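Local coordinates for TLR1789 protein (Thermosynechococcus elongatus, PDB 2X8X) that probably helps insert and assemble proteins in the outer membrane as an Omp85-family protein, this piece being its N-terminal domain of POTRA repeats, at residues Arg124-Gln132 with Gly187-Val195; Val153-Lys164 with Arg223-Glu232. All coordinates share one frame; numbering follows the deposited sequence.

Contact 1: residues Arg124-Gln132 with Gly187-Val195; sequences RDNGYILGQ and GVVLNQKTV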
loop_
_atom_site.group_PDB
_atom_site.type_symbol
_atom_site.label_atom_id
_atom_site.label_comp_id
_atom_site.label_asym_id
_atom_site.label_seq_id
_atom_site.Cartn_x
_atom_site.Cartn_y
_atom_site.Cartn_z
ATOM N N ARG A 124 -3.599 8.393 7.886
ATOM C CA ARG A 124 -4.683 8.159 8.830
ATOM C C ARG A 124 -4.528 8.981 10.071
ATOM O O ARG A 124 -5.497 9.475 10.574
ATOM C CB ARG A 124 -4.724 6.687 9.220
ATOM C CG ARG A 124 -6.103 6.105 9.504
ATOM C CD ARG A 124 -5.984 4.554 9.615
ATOM N NE ARG A 124 -4.797 4.205 10.405
ATOM C CZ ARG A 124 -3.738 3.500 9.972
ATOM N NH1 ARG A 124 -3.675 2.959 8.724
ATOM N NH2 ARG A 124 -2.736 3.321 10.836
ATOM N N ASP A 125 -3.306 9.137 10.554
ATOM C CA ASP A 125 -3.067 9.852 11.813
ATOM C C ASP A 125 -3.179 11.369 11.629
ATOM O O ASP A 125 -3.469 12.073 12.580
ATOM C CB ASP A 125 -1.677 9.514 12.420
ATOM C CG ASP A 125 -1.625 8.105 13.093
ATOM O OD1 ASP A 125 -2.644 7.322 13.062
ATOM O OD2 ASP A 125 -0.525 7.788 13.624
ATOM N N ASN A 126 -2.934 11.864 10.427
ATOM C CA ASN A 126 -3.018 13.287 10.140
ATOM C C ASN A 126 -4.426 13.700 9.685
ATOM O O ASN A 126 -4.686 14.879 9.392
ATOM C CB ASN A 126 -1.949 13.667 9.133
ATOM C CG ASN A 126 -0.597 13.946 9.799
ATOM O OD1 ASN A 126 -0.477 14.892 10.555
ATOM N ND2 ASN A 126 0.420 13.120 9.527
ATOM N N GLY A 127 -5.346 12.736 9.664
ATOM C CA GLY A 127 -6.761 13.010 9.359
ATOM C C GLY A 127 -7.154 12.835 7.879
ATOM O O GLY A 127 -8.310 13.061 7.518
ATOM N N TYR A 128 -6.212 12.444 7.015
ATOM C CA TYR A 128 -6.539 12.236 5.590
ATOM C C TYR A 128 -7.110 10.860 5.474
ATOM O O TYR A 128 -6.427 9.902 5.051
ATOM C CB TYR A 128 -5.309 12.400 4.711
ATOM C CG TYR A 128 -4.686 13.759 4.872
ATOM C CD1 TYR A 128 -5.303 14.914 4.330
ATOM C CD2 TYR A 128 -3.485 13.904 5.564
ATOM C CE1 TYR A 128 -4.725 16.166 4.482
ATOM C CE2 TYR A 128 -2.903 15.180 5.735
ATOM C CZ TYR A 128 -3.539 16.287 5.202
ATOM O OH TYR A 128 -2.949 17.517 5.318
ATOM N N ILE A 129 -8.358 10.750 5.897
ATOM C CA ILE A 129 -9.030 9.455 6.056
ATOM C C ILE A 129 -9.050 8.540 4.858
ATOM O O ILE A 129 -9.153 7.311 5.040
ATOM C CB ILE A 129 -10.567 9.545 6.454
ATOM C CG1 ILE A 129 -11.273 10.698 5.720
ATOM C CG2 ILE A 129 -10.811 9.437 7.938
ATOM C CD1 ILE A 129 -12.740 10.318 5.384
ATOM N N LEU A 130 -9.027 9.090 3.643
ATOM C CA LEU A 130 -9.110 8.245 2.427
ATOM C C LEU A 130 -7.717 7.826 1.906
ATOM O O LEU A 130 -7.625 6.979 1.055
ATOM C CB LEU A 130 -9.851 8.970 1.282
ATOM C CG LEU A 130 -11.327 9.350 1.500
ATOM C CD1 LEU A 130 -11.844 10.040 0.231
ATOM C CD2 LEU A 130 -12.267 8.137 1.864
ATOM N N GLY A 131 -6.670 8.478 2.365
ATOM C CA GLY A 131 -5.380 8.367 1.718
ATOM C C GLY A 131 -4.727 7.003 1.878
ATOM O O GLY A 131 -4.748 6.447 2.985
ATOM N N GLN A 132 -4.095 6.453 0.841
ATOM C CA GLN A 132 -3.420 5.141 1.072
ATOM C C GLN A 132 -2.599 4.895 -0.172
ATOM O O GLN A 132 -2.888 5.507 -1.217
ATOM C CB GLN A 132 -4.436 3.992 1.177
ATOM C CG GLN A 132 -5.242 3.887 -0.141
ATOM C CD GLN A 132 -6.298 2.733 -0.134
ATOM O OE1 GLN A 132 -6.302 1.891 0.742
ATOM N NE2 GLN A 132 -7.199 2.735 -1.106
ATOM N N GLY A 187 -9.946 20.509 -5.142
ATOM C CA GLY A 187 -8.491 20.490 -5.069
ATOM C C GLY A 187 -7.825 20.206 -3.730
ATOM O O GLY A 187 -6.621 19.989 -3.708
ATOM N N VAL A 188 -8.544 20.230 -2.591
ATOM C CA VAL A 188 -7.882 19.920 -1.312
ATOM C C VAL A 188 -7.963 18.395 -1.187
ATOM O O VAL A 188 -8.782 17.758 -1.877
ATOM C CB VAL A 188 -8.575 20.554 -0.084
ATOM C CG1 VAL A 188 -8.734 22.061 -0.290
ATOM C CG2 VAL A 188 -9.979 19.884 0.153
ATOM N N VAL A 189 -7.102 17.809 -0.350
ATOM C CA VAL A 189 -7.190 16.405 -0.005
ATOM C C VAL A 189 -8.156 16.319 1.205
ATOM O O VAL A 189 -7.962 16.964 2.220
ATOM C CB VAL A 189 -5.814 15.871 0.492
ATOM C CG1 VAL A 189 -5.911 14.438 0.859
ATOM C CG2 VAL A 189 -4.718 16.118 -0.540
ATOM N N LEU A 190 -9.183 15.519 1.067
ATOM C CA LEU A 190 -10.206 15.344 2.132
ATOM C C LEU A 190 -9.600 15.031 3.516
ATOM O O LEU A 190 -8.804 14.075 3.684
ATOM C CB LEU A 190 -11.206 14.249 1.676
ATOM C CG LEU A 190 -12.446 14.031 2.567
ATOM C CD1 LEU A 190 -13.306 15.272 2.406
ATOM C CD2 LEU A 190 -13.233 12.830 2.082
ATOM N N ASN A 191 -9.971 15.834 4.525
ATOM C CA ASN A 191 -9.463 15.603 5.858
ATOM C C ASN A 191 -10.616 15.627 6.834
ATOM O O ASN A 191 -11.394 16.546 6.821
ATOM C CB ASN A 191 -8.487 16.679 6.241
ATOM C CG ASN A 191 -7.814 16.387 7.536
ATOM O OD1 ASN A 191 -8.448 16.325 8.592
ATOM N ND2 ASN A 191 -6.514 16.171 7.466
ATOM N N GLN A 192 -10.710 14.607 7.672
ATOM C CA GLN A 192 -11.925 14.394 8.475
ATOM C C GLN A 192 -12.071 15.457 9.556
ATOM O O GLN A 192 -13.207 15.748 9.984
ATOM C CB GLN A 192 -11.937 12.950 9.019
ATOM C CG GLN A 192 -13.044 12.636 9.960
ATOM C CD GLN A 192 -12.489 12.407 11.346
ATOM O OE1 GLN A 192 -11.523 11.618 11.514
ATOM N NE2 GLN A 192 -13.073 13.088 12.354
ATOM N N LYS A 193 -10.938 16.057 9.941
ATOM C CA LYS A 193 -10.850 17.148 10.921
ATOM C C LYS A 193 -11.448 18.411 10.332
ATOM O O LYS A 193 -12.192 19.139 11.002
ATOM C CB LYS A 193 -9.372 17.441 11.248
ATOM C CG LYS A 193 -8.846 16.904 12.546
ATOM C CD LYS A 193 -9.239 15.442 12.771
ATOM C CE LYS A 193 -9.918 15.280 14.138
ATOM N NZ LYS A 193 -9.327 14.081 14.787
ATOM N N THR A 194 -11.064 18.686 9.087
ATOM C CA THR A 194 -11.577 19.869 8.365
ATOM C C THR A 194 -13.049 19.704 8.036
ATOM O O THR A 194 -13.791 20.667 8.213
ATOM C CB THR A 194 -10.838 20.177 7.025
ATOM O OG1 THR A 194 -9.445 19.912 7.170
ATOM C CG2 THR A 194 -11.083 21.663 6.613
ATOM N N VAL A 195 -13.469 18.509 7.581
ATOM C CA VAL A 195 -14.906 18.260 7.385
ATOM C C VAL A 195 -15.771 18.530 8.640
ATOM O O VAL A 195 -16.816 19.209 8.571
ATOM C CB VAL A 195 -15.234 16.843 6.838
ATOM C CG1 VAL A 195 -16.736 16.682 6.727
ATOM C CG2 VAL A 195 -14.571 16.597 5.481
HETATM O O HOH W 1 -8.109 11.655 2.676
#
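Tyr-128 and Asn-191 come nearest along the backbone, with their CA atoms 4.5 Å apart. The touching parts of the two segments run at 104° to each other. One comes off helix 109-125 through a Schellman motif whose positive-phi residue is Gly-127. The other leads into helix 192-205. Gly-127 O accepts a nearly straight bond from Gln-192 N in the first turn of that helix (2.9 Å). Asn-191 is the N-cap residue, and its amide works at both ends. Its OD1 takes Lys-193 N in the carbonyl plane at 2.8 Å, and its ND2 donates to Asn-126 O at 3.0 Å. The two bonds fix the rotation of the amide. ND2 also lies over one face of the Tyr-128 ring, offset toward the rim, with ring and amide planes 81° apart. Val-189 CG1 meets the same ring obliquely at CD1. Further from the helix ends, Leu-190 CD2 packs on Leu-130 CD1 at 3.6 Å. Leu-190 CG stands anti to the backbone N (chi1 -173°), which carries the branch over to Leu-130. A water bridges Leu-130 N and Leu-190 O. Leu-215 of strand 208-217 touches both leucines. The Schellman end of helix 109-125 thus meets the N-cap of helix 192-205, at what is consistent with a joint between consecutive POTRA domains.

Contact 2: residues Val153-Lys164 with Arg223-Glu232; sequences VVEQVTYRFLNK and RVNLILNIKE. Unlike the reference sequence in segment 223-232: Arg-223 (reference Lys).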
loop_
_atom_site.group_PDB
_atom_site.type_symbol
_atom_site.label_atom_id
_atom_site.label_comp_id
_atom_site.label_asym_id
_atom_site.label_seq_id
_atom_site.Cartn_x
_atom_site.Cartn_y
_atom_site.Cartn_z
ATOM N N VAL A 153 -8.193 13.290 -3.044
ATOM C CA VAL A 153 -8.404 14.652 -3.613
ATOM C C VAL A 153 -9.912 14.880 -3.914
ATOM O O VAL A 153 -10.620 13.992 -4.442
ATOM C CB VAL A 153 -7.518 14.892 -4.914
ATOM C CG1 VAL A 153 -7.761 16.339 -5.546
ATOM C CG2 VAL A 153 -6.043 14.732 -4.605
ATOM N N VAL A 154 -10.372 16.065 -3.485
ATOM C CA VAL A 154 -11.729 16.571 -3.716
ATOM C C VAL A 154 -11.769 17.201 -5.121
ATOM O O VAL A 154 -11.143 18.230 -5.392
ATOM C CB VAL A 154 -12.200 17.539 -2.593
ATOM C CG1 VAL A 154 -13.579 18.085 -2.937
ATOM C CG2 VAL A 154 -12.331 16.761 -1.234
ATOM N N GLU A 155 -12.444 16.511 -6.015
ATOM C CA GLU A 155 -12.675 16.951 -7.392
ATOM C C GLU A 155 -13.801 18.027 -7.381
ATOM O O GLU A 155 -13.613 19.150 -7.870
ATOM C CB GLU A 155 -13.052 15.727 -8.233
ATOM C CG GLU A 155 -12.581 15.789 -9.658
ATOM C CD GLU A 155 -12.993 14.542 -10.461
ATOM O OE1 GLU A 155 -12.118 13.640 -10.624
ATOM O OE2 GLU A 155 -14.184 14.483 -10.910
ATOM N N GLN A 156 -14.963 17.711 -6.788
ATOM C CA GLN A 156 -15.988 18.730 -6.600
ATOM C C GLN A 156 -16.710 18.624 -5.290
ATOM O O GLN A 156 -16.576 17.645 -4.533
ATOM C CB GLN A 156 -17.046 18.787 -7.734
ATOM C CG GLN A 156 -17.384 17.440 -8.325
ATOM C CD GLN A 156 -18.317 17.543 -9.547
ATOM O OE1 GLN A 156 -18.702 18.630 -9.969
ATOM N NE2 GLN A 156 -18.681 16.398 -10.101
ATOM N N VAL A 157 -17.461 19.663 -5.008
ATOM C CA VAL A 157 -18.349 19.612 -3.847
ATOM C C VAL A 157 -19.726 19.996 -4.360
ATOM O O VAL A 157 -19.882 21.070 -4.956
ATOM C CB VAL A 157 -17.921 20.592 -2.714
ATOM C CG1 VAL A 157 -18.909 20.547 -1.496
ATOM C CG2 VAL A 157 -16.499 20.302 -2.291
ATOM N N THR A 158 -20.716 19.130 -4.053
ATOM C CA THR A 158 -22.068 19.169 -4.627
ATOM C C THR A 158 -23.024 19.328 -3.466
ATOM O O THR A 158 -22.962 18.516 -2.529
ATOM C CB THR A 158 -22.433 17.776 -5.292
ATOM O OG1 THR A 158 -21.369 17.372 -6.188
ATOM C CG2 THR A 158 -23.873 17.786 -6.017
ATOM N N TYR A 159 -23.891 20.347 -3.518
ATOM C CA TYR A 159 -24.982 20.477 -2.547
ATOM C C TYR A 159 -26.266 19.815 -3.054
ATOM O O TYR A 159 -26.687 20.064 -4.169
ATOM C CB TYR A 159 -25.308 21.952 -2.186
ATOM C CG TYR A 159 -24.114 22.800 -1.875
ATOM C CD1 TYR A 159 -23.026 22.285 -1.146
ATOM C CD2 TYR A 159 -24.052 24.129 -2.338
ATOM C CE1 TYR A 159 -21.883 23.050 -0.922
ATOM C CE2 TYR A 159 -22.945 24.912 -2.095
ATOM C CZ TYR A 159 -21.860 24.373 -1.395
ATOM O OH TYR A 159 -20.770 25.157 -1.143
ATOM N N ARG A 160 -26.902 18.969 -2.244
ATOM C CA ARG A 160 -28.207 18.457 -2.649
ATOM C C ARG A 160 -29.240 18.835 -1.559
ATOM O O ARG A 160 -29.094 18.442 -0.370
ATOM C CB ARG A 160 -28.131 16.934 -2.832
ATOM C CG ARG A 160 -27.154 16.479 -3.889
ATOM C CD ARG A 160 -27.203 14.967 -4.013
ATOM N NE ARG A 160 -26.278 14.641 -5.106
ATOM C CZ ARG A 160 -25.679 13.476 -5.261
ATOM N NH1 ARG A 160 -25.911 12.483 -4.420
ATOM N NH2 ARG A 160 -24.832 13.309 -6.253
ATOM N N PHE A 161 -30.211 19.653 -1.920
ATOM C CA PHE A 161 -31.238 20.062 -0.975
ATOM C C PHE A 161 -32.402 19.082 -0.914
ATOM O O PHE A 161 -32.879 18.615 -1.936
ATOM C CB PHE A 161 -31.635 21.518 -1.243
ATOM C CG PHE A 161 -30.461 22.490 -1.050
ATOM C CD1 PHE A 161 -29.525 22.679 -2.062
ATOM C CD2 PHE A 161 -30.290 23.176 0.159
ATOM C CE1 PHE A 161 -28.406 23.562 -1.900
ATOM C CE2 PHE A 161 -29.194 24.077 0.346
ATOM C CZ PHE A 161 -28.253 24.249 -0.674
ATOM N N LEU A 162 -32.867 18.755 0.291
ATOM C CA LEU A 162 -33.842 17.673 0.442
ATOM C C LEU A 162 -34.901 18.097 1.399
ATOM O O LEU A 162 -34.575 18.805 2.357
ATOM C CB LEU A 162 -33.180 16.411 1.002
ATOM C CG LEU A 162 -31.891 15.874 0.371
ATOM C CD1 LEU A 162 -31.339 14.721 1.236
ATOM C CD2 LEU A 162 -32.012 15.440 -1.117
ATOM N N ASN A 163 -36.167 17.702 1.161
ATOM C CA ASN A 163 -37.272 18.053 2.082
ATOM C C ASN A 163 -37.218 17.085 3.249
ATOM O O ASN A 163 -36.335 16.226 3.291
ATOM C CB ASN A 163 -38.644 17.965 1.384
ATOM C CG ASN A 163 -38.951 16.562 0.803
ATOM O OD1 ASN A 163 -38.326 15.533 1.152
ATOM N ND2 ASN A 163 -39.917 16.525 -0.113
ATOM N N LYS A 164 -38.168 17.176 4.183
ATOM C CA LYS A 164 -38.206 16.182 5.295
ATOM C C LYS A 164 -38.165 14.690 4.836
ATOM O O LYS A 164 -37.346 13.896 5.358
ATOM C CB LYS A 164 -39.374 16.419 6.284
ATOM C CG LYS A 164 -39.117 15.792 7.721
ATOM C CD LYS A 164 -38.423 14.385 7.637
ATOM C CE LYS A 164 -37.903 13.777 8.951
ATOM N NZ LYS A 164 -39.032 13.340 9.835
ATOM N N ARG A 223 -10.252 9.908 -7.028
ATOM C CA ARG A 223 -10.654 11.162 -6.384
ATOM C C ARG A 223 -12.112 11.145 -5.922
ATOM O O ARG A 223 -12.847 10.176 -6.232
ATOM C CB ARG A 223 -10.404 12.291 -7.343
ATOM C CG ARG A 223 -8.924 12.341 -7.677
ATOM C CD ARG A 223 -8.594 13.576 -8.435
ATOM N NE ARG A 223 -7.188 13.873 -8.226
ATOM C CZ ARG A 223 -6.512 14.875 -8.787
ATOM N NH1 ARG A 223 -7.103 15.711 -9.639
ATOM N NH2 ARG A 223 -5.226 15.035 -8.484
ATOM N N VAL A 224 -12.548 12.192 -5.192
ATOM C CA VAL A 224 -13.960 12.168 -4.713
ATOM C C VAL A 224 -14.774 13.383 -5.039
ATOM O O VAL A 224 -14.251 14.514 -5.135
ATOM C CB VAL A 224 -14.104 11.929 -3.154
ATOM C CG1 VAL A 224 -13.894 10.474 -2.850
ATOM C CG2 VAL A 224 -13.146 12.778 -2.459
ATOM N N ASN A 225 -16.062 13.110 -5.195
ATOM C CA ASN A 225 -17.115 14.100 -5.241
ATOM C C ASN A 225 -17.729 14.174 -3.812
ATOM O O ASN A 225 -18.328 13.197 -3.305
ATOM C CB ASN A 225 -18.123 13.744 -6.385
ATOM C CG ASN A 225 -19.333 14.771 -6.522
ATOM O OD1 ASN A 225 -19.322 15.882 -5.926
ATOM N ND2 ASN A 225 -20.386 14.375 -7.310
ATOM N N LEU A 226 -17.511 15.296 -3.123
ATOM C CA LEU A 226 -18.067 15.433 -1.763
ATOM C C LEU A 226 -19.542 15.935 -1.840
ATOM O O LEU A 226 -19.808 17.052 -2.365
ATOM C CB LEU A 226 -17.244 16.362 -0.855
ATOM C CG LEU A 226 -17.935 16.505 0.510
ATOM C CD1 LEU A 226 -17.354 15.457 1.371
ATOM C CD2 LEU A 226 -17.771 17.831 1.194
ATOM N N ILE A 227 -20.466 15.151 -1.290
ATOM C CA ILE A 227 -21.897 15.497 -1.412
ATOM C C ILE A 227 -22.305 15.971 -0.039
ATOM O O ILE A 227 -22.016 15.281 0.954
ATOM C CB ILE A 227 -22.801 14.274 -1.725
ATOM C CG1 ILE A 227 -22.265 13.377 -2.868
ATOM C CG2 ILE A 227 -24.243 14.704 -1.948
ATOM C CD1 ILE A 227 -22.029 14.038 -4.154
ATOM N N LEU A 228 -22.939 17.142 0.025
ATOM C CA LEU A 228 -23.604 17.599 1.251
ATOM C C LEU A 228 -25.116 17.454 1.028
ATOM O O LEU A 228 -25.670 18.083 0.137
ATOM C CB LEU A 228 -23.256 19.049 1.538
ATOM C CG LEU A 228 -21.833 19.492 1.889
ATOM C CD1 LEU A 228 -21.880 20.913 2.464
ATOM C CD2 LEU A 228 -21.185 18.473 2.861
ATOM N N ASN A 229 -25.790 16.619 1.837
ATOM C CA ASN A 229 -27.203 16.403 1.735
ATOM C C ASN A 229 -27.777 17.282 2.829
ATOM O O ASN A 229 -27.521 17.039 4.044
ATOM C CB ASN A 229 -27.520 14.937 2.014
ATOM C CG ASN A 229 -27.104 14.023 0.847
ATOM O OD1 ASN A 229 -27.562 14.218 -0.234
ATOM N ND2 ASN A 229 -26.165 13.110 1.070
ATOM N N ILE A 230 -28.541 18.284 2.403
ATOM C CA ILE A 230 -28.894 19.365 3.288
ATOM C C ILE A 230 -30.365 19.509 3.378
ATOM O O ILE A 230 -31.001 19.600 2.344
ATOM C CB ILE A 230 -28.315 20.716 2.744
ATOM C CG1 ILE A 230 -26.778 20.691 2.703
ATOM C CG2 ILE A 230 -28.774 21.889 3.624
ATOM C CD1 ILE A 230 -26.220 21.923 1.910
ATOM N N LYS A 231 -30.900 19.538 4.612
ATOM C CA LYS A 231 -32.302 19.852 4.876
ATOM C C LYS A 231 -32.376 21.203 5.577
ATOM O O LYS A 231 -31.935 21.317 6.715
ATOM C CB LYS A 231 -32.982 18.734 5.691
ATOM C CG LYS A 231 -32.909 17.317 5.051
ATOM C CD LYS A 231 -33.630 16.183 5.809
ATOM C CE LYS A 231 -32.896 14.851 5.453
ATOM N NZ LYS A 231 -33.634 13.571 5.636
ATOM N N GLU A 232 -32.888 22.222 4.868
ATOM C CA GLU A 232 -33.033 23.602 5.352
ATOM C C GLU A 232 -34.258 23.705 6.249
ATOM O O GLU A 232 -35.198 22.936 6.071
ATOM C CB GLU A 232 -33.195 24.585 4.191
ATOM C CG GLU A 232 -31.953 24.671 3.289
ATOM C CD GLU A 232 -32.072 25.747 2.213
ATOM O OE1 GLU A 232 -32.485 25.425 1.077
ATOM O OE2 GLU A 232 -31.753 26.918 2.514
HETATM O O HOH W 2 -9.735 15.021 -11.486
HETATM O O HOH W 3 -33.936 21.550 2.237
#
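Thr-158 and Asn-225 make the shortest polar contact between these two parallel strands. Thr-158 OG1 donates to Asn-225 OD1 at 2.5 Å, in the carbonyl plane and on a lone pair. With chi1 at 180° the Asn-225 amide reaches across to the threonine. The strand axes lie 18° from parallel. Glu-155 is an extra residue, a beta bulge in strand 154-161, with its N still bonded to Val-224 O. Gln-156 N, just after it, is buried without a partner. Regular pairing runs from Val-157/Leu-226 to Phe-161/Ile-230. The tight part is the face of Val-157, Tyr-159, Phe-161, Leu-226, Leu-228 and Ile-230. Val-157 CG1 lies beside Leu-226 CD2 at 4.0 Å. Tyr-159 CE1 meets Leu-228 CD1 obliquely, and Phe-161 CE2 meets Ile-230 CG2. The side with Gln-156, Thr-158 and Arg-160 is more open, and Gln-156 is exposed. There Arg-160 runs extended over buried Ile-227, whose CG2 sits 3.4 Å above one guanidinium face. Arg-160 NH2 continues to a salt bridge with Glu-216. At the start, Val-153 CG1 lies over a face of the Arg-223 guanidinium. Glu-155 OE2 accepts from Gln-219 N and OE1 from Asn-220 N; a water links OE1 secondarily to Arg-223 NH1. Strand 154-161 is outermost in its three-stranded sheet. Strand 224-232 is central, with strand 208-217 antiparallel on its far side. Helix 175-179 packs on Tyr-159 and Phe-161.

Contact 1 joins the end of helix 109-125 to the start of helix 192-205, probably between two POTRA domains. Contact 2 joins strands 154-161 and 224-232 within the last of the three. Both are partly buried. Contact 1 is smaller, burying 431 Å² against 1161 Å², and it relies on helix ends, one asparagine amide and a bridging water. Contact 2 is a parallel strand pair with a hydrophobic face and a more polar one. Their centres are 17 Å apart, yet they touch at the start of the strand pair. Val-154 probably exchanges backbone hydrogen bonds with Gly-187 and Val-188, and its CG2 packs on Leu-190 CB. Leu-130 CD1 also touches Val-224 CG1.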